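Local coordinates for concanavalin A-like lectin protein kinase family protein (Theobroma cacao, PDB 6CTH) that probably transfers phosphate from ATP to protein serine or threonine hydroxyls and binds an inhibitor in its nucleotide cleft, at residues D141-T144 against S145-M148. Sequence-based numbering, arbitrary orientation.
With MG (magnesium ion), chain C; FE7 (N-{(3Z)-2-oxo-3-[phenyl({4-[(piperidin-1-yl)methyl]phenyl}amino)methylidene]-2,3-dihydro-1H-indol-5-yl}ethanesulfonamide), chain B.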
loop_
_atom_site.group_PDB
_atom_site.type_symbol
_atom_site.label_atom_id
_atom_site.label_comp_id
_atom_site.label_asym_id
_atom_site.label_seq_id
_atom_site.Cartn_x
_atom_site.Cartn_y
_atom_site.Cartn_z
ATOM N N ASP A 141 1.087 3.813 6.428
ATOM C CA ASP A 141 -0.204 3.331 5.930
ATOM C C ASP A 141 -0.098 2.470 4.699
ATOM O O ASP A 141 -0.855 2.616 3.723
ATOM C CB ASP A 141 -1.154 4.484 5.737
ATOM C CG ASP A 141 -2.635 4.060 5.765
ATOM O OD1 ASP A 141 -2.954 2.954 6.236
ATOM O OD2 ASP A 141 -3.453 4.904 5.355
ATOM N N ILE A 142 0.847 1.562 4.731
ATOM C CA ILE A 142 0.993 0.634 3.663
ATOM C C ILE A 142 -0.206 -0.327 3.642
ATOM O O ILE A 142 -0.423 -1.011 4.634
ATOM C CB ILE A 142 2.320 -0.095 3.785
ATOM C CG1 ILE A 142 3.481 0.905 3.586
ATOM C CG2 ILE A 142 2.399 -1.239 2.811
ATOM C CD1 ILE A 142 4.807 0.378 4.130
ATOM N N LYS A 143 -0.916 -0.402 2.517
ATOM C CA LYS A 143 -1.999 -1.334 2.313
ATOM C C LYS A 143 -2.339 -1.348 0.809
ATOM O O LYS A 143 -1.894 -0.455 0.081
ATOM C CB LYS A 143 -3.233 -0.899 3.132
ATOM C CG LYS A 143 -3.664 0.503 2.898
ATOM C CD LYS A 143 -4.858 0.919 3.809
ATOM C CE LYS A 143 -5.295 2.332 3.687
ATOM N NZ LYS A 143 -6.472 2.665 4.564
ATOM N N THR A 144 -3.080 -2.361 0.336
ATOM C CA THR A 144 -3.302 -2.467 -1.126
ATOM C C THR A 144 -4.148 -1.361 -1.760
ATOM O O THR A 144 -3.907 -1.009 -2.920
ATOM C CB THR A 144 -3.833 -3.852 -1.576
ATOM O OG1 THR A 144 -5.179 -3.985 -1.191
ATOM C CG2 THR A 144 -3.064 -4.986 -0.992
ATOM N N SER A 145 -5.039 -0.697 -1.014
ATOM C CA SER A 145 -5.727 0.467 -1.543
ATOM C C SER A 145 -4.853 1.703 -1.749
ATOM O O SER A 145 -5.302 2.683 -2.337
ATOM C CB SER A 145 -6.940 0.882 -0.684
ATOM O OG SER A 145 -6.571 1.110 0.660
ATOM N N ASN A 146 -3.633 1.677 -1.205
ATOM C CA ASN A 146 -2.659 2.713 -1.436
ATOM C C ASN A 146 -1.640 2.346 -2.484
ATOM O O ASN A 146 -0.669 3.131 -2.679
ATOM C CB ASN A 146 -1.935 3.071 -0.136
ATOM C CG ASN A 146 -2.796 3.922 0.780
ATOM O OD1 ASN A 146 -3.723 4.628 0.327
ATOM N ND2 ASN A 146 -2.516 3.863 2.033
ATOM N N ILE A 147 -1.833 1.241 -3.192
ATOM C CA ILE A 147 -0.935 0.850 -4.298
ATOM C C ILE A 147 -1.667 1.019 -5.636
ATOM O O ILE A 147 -2.678 0.355 -5.899
ATOM C CB ILE A 147 -0.424 -0.590 -4.104
ATOM C CG1 ILE A 147 0.311 -0.691 -2.757
ATOM C CG2 ILE A 147 0.461 -1.025 -5.265
ATOM C CD1 ILE A 147 0.683 -2.104 -2.349
ATOM N N MET A 148 -1.133 1.909 -6.482
ATOM C CA MET A 148 -1.711 2.181 -7.788
ATOM C C MET A 148 -1.045 1.345 -8.844
ATOM O O MET A 148 0.174 1.023 -8.731
ATOM C CB MET A 148 -1.546 3.668 -8.131
ATOM C CG MET A 148 -2.229 4.627 -7.186
ATOM S SD MET A 148 -4.022 4.301 -7.081
ATOM C CE MET A 148 -4.410 4.662 -8.764
HETATM MG MG MG C . -3.929 6.749 4.761
HETATM C C4 FE7 B . -5.628 7.838 -7.696
HETATM C C14 FE7 B . -9.312 5.257 -5.123
HETATM C C5 FE7 B . -4.603 8.598 -8.290
HETATM C C6 FE7 B . -3.668 9.279 -7.530
HETATM C C11 FE7 B . -8.183 6.016 -7.548
HETATM C C7 FE7 B . -3.732 9.181 -6.152
HETATM C C8 FE7 B . -5.770 7.742 -10.030
HETATM C C9 FE7 B . -6.420 7.275 -8.778
HETATM C C10 FE7 B . -7.515 6.440 -8.791
HETATM C C12 FE7 B . -8.863 6.940 -6.763
HETATM C C13 FE7 B . -9.421 6.558 -5.557
HETATM N N1 FE7 B . -4.717 8.509 -9.666
HETATM N N2 FE7 B . -7.913 5.934 -9.967
HETATM C C3 FE7 B . -5.665 7.737 -6.307
HETATM N N3 FE7 B . -13.305 3.343 -12.347
HETATM O O2 FE7 B . -6.111 7.496 -11.181
HETATM C C2 FE7 B . -4.695 8.384 -5.540
HETATM N N FE7 B . -4.590 8.199 -4.131
HETATM S S FE7 B . -5.475 7.288 -3.126
HETATM O O FE7 B . -6.725 6.987 -3.747
HETATM O O1 FE7 B . -5.460 7.935 -1.853
HETATM C C1 FE7 B . -4.437 5.865 -3.102
HETATM C C FE7 B . -3.013 6.344 -2.971
HETATM C C16 FE7 B . -8.087 4.704 -7.104
HETATM C C15 FE7 B . -8.648 4.331 -5.896
HETATM C C17 FE7 B . -9.002 5.133 -10.377
HETATM C C22 FE7 B . -10.002 4.737 -9.501
HETATM C C21 FE7 B . -11.026 3.917 -9.940
HETATM C C20 FE7 B . -11.074 3.474 -11.253
HETATM C C19 FE7 B . -10.069 3.870 -12.118
HETATM C C18 FE7 B . -9.044 4.694 -11.693
HETATM C C23 FE7 B . -12.203 2.592 -11.732
HETATM C C28 FE7 B . -14.299 2.439 -12.928
HETATM C C27 FE7 B . -15.385 3.202 -13.649
HETATM C C26 FE7 B . -16.058 4.196 -12.726
HETATM C C25 FE7 B . -15.032 5.058 -12.020
HETATM C C24 FE7 B . -13.966 4.208 -11.369
HETATM O O HOH W 1 -8.114 3.323 1.729
HETATM O O HOH W 2 -5.503 6.010 3.730
HETATM O O HOH W 3 -4.990 6.911 6.547
HETATM O O HOH W 4 -4.442 8.870 4.440
HETATM O O HOH W 5 -2.200 7.622 5.590
#
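Between Lys143 and Ile147 the backbone winds through a short 3-10 segment of two overlapping turns, with Asn146 N bonded to Lys143 O (3.0 Å) and Ile147 N to Thr144 O (3.1 Å), before it enters strand 147-149. This is the catalytic loop of a protein kinase, in its HRDIKxxN form, and it illustrates how a tight turn brings an asparagine back to the loop's aspartate. The Asn146 amide delivers ND2 to Asp141 O at 2.7 Å, in the carbonyl plane and nearly in the plane of the amide itself, while the Asp141 carboxylate stands almost perpendicular to that amide (81°). The Asp141 side chain swings CG opposite its backbone N (chi1 -157°), which carries OD2 to the magnesium ion at 2.0 Å; Asp159 and four waters complete the metal's shell. Lys143 runs extended past the Ser145 hydroxyl, CE lying 3.5 Å from OG; its NZ is hydrogen-bonded to Thr180 OG1, the same hydroxyl that bonds Asp141 OD1, and makes a long salt bridge to Asp141 OD2. Towards the inhibitor, Asn146 OD1 lies 3.7 Å from the ethyl carbon C1, and Met148 CE packs on the oxindole at C9. The ND2 hydrogen bond to Asp141 O, with a weak one to Asp159, probably limits rotation of the Asn146 amide; one short segment borders both metal site and inhibitor pocket.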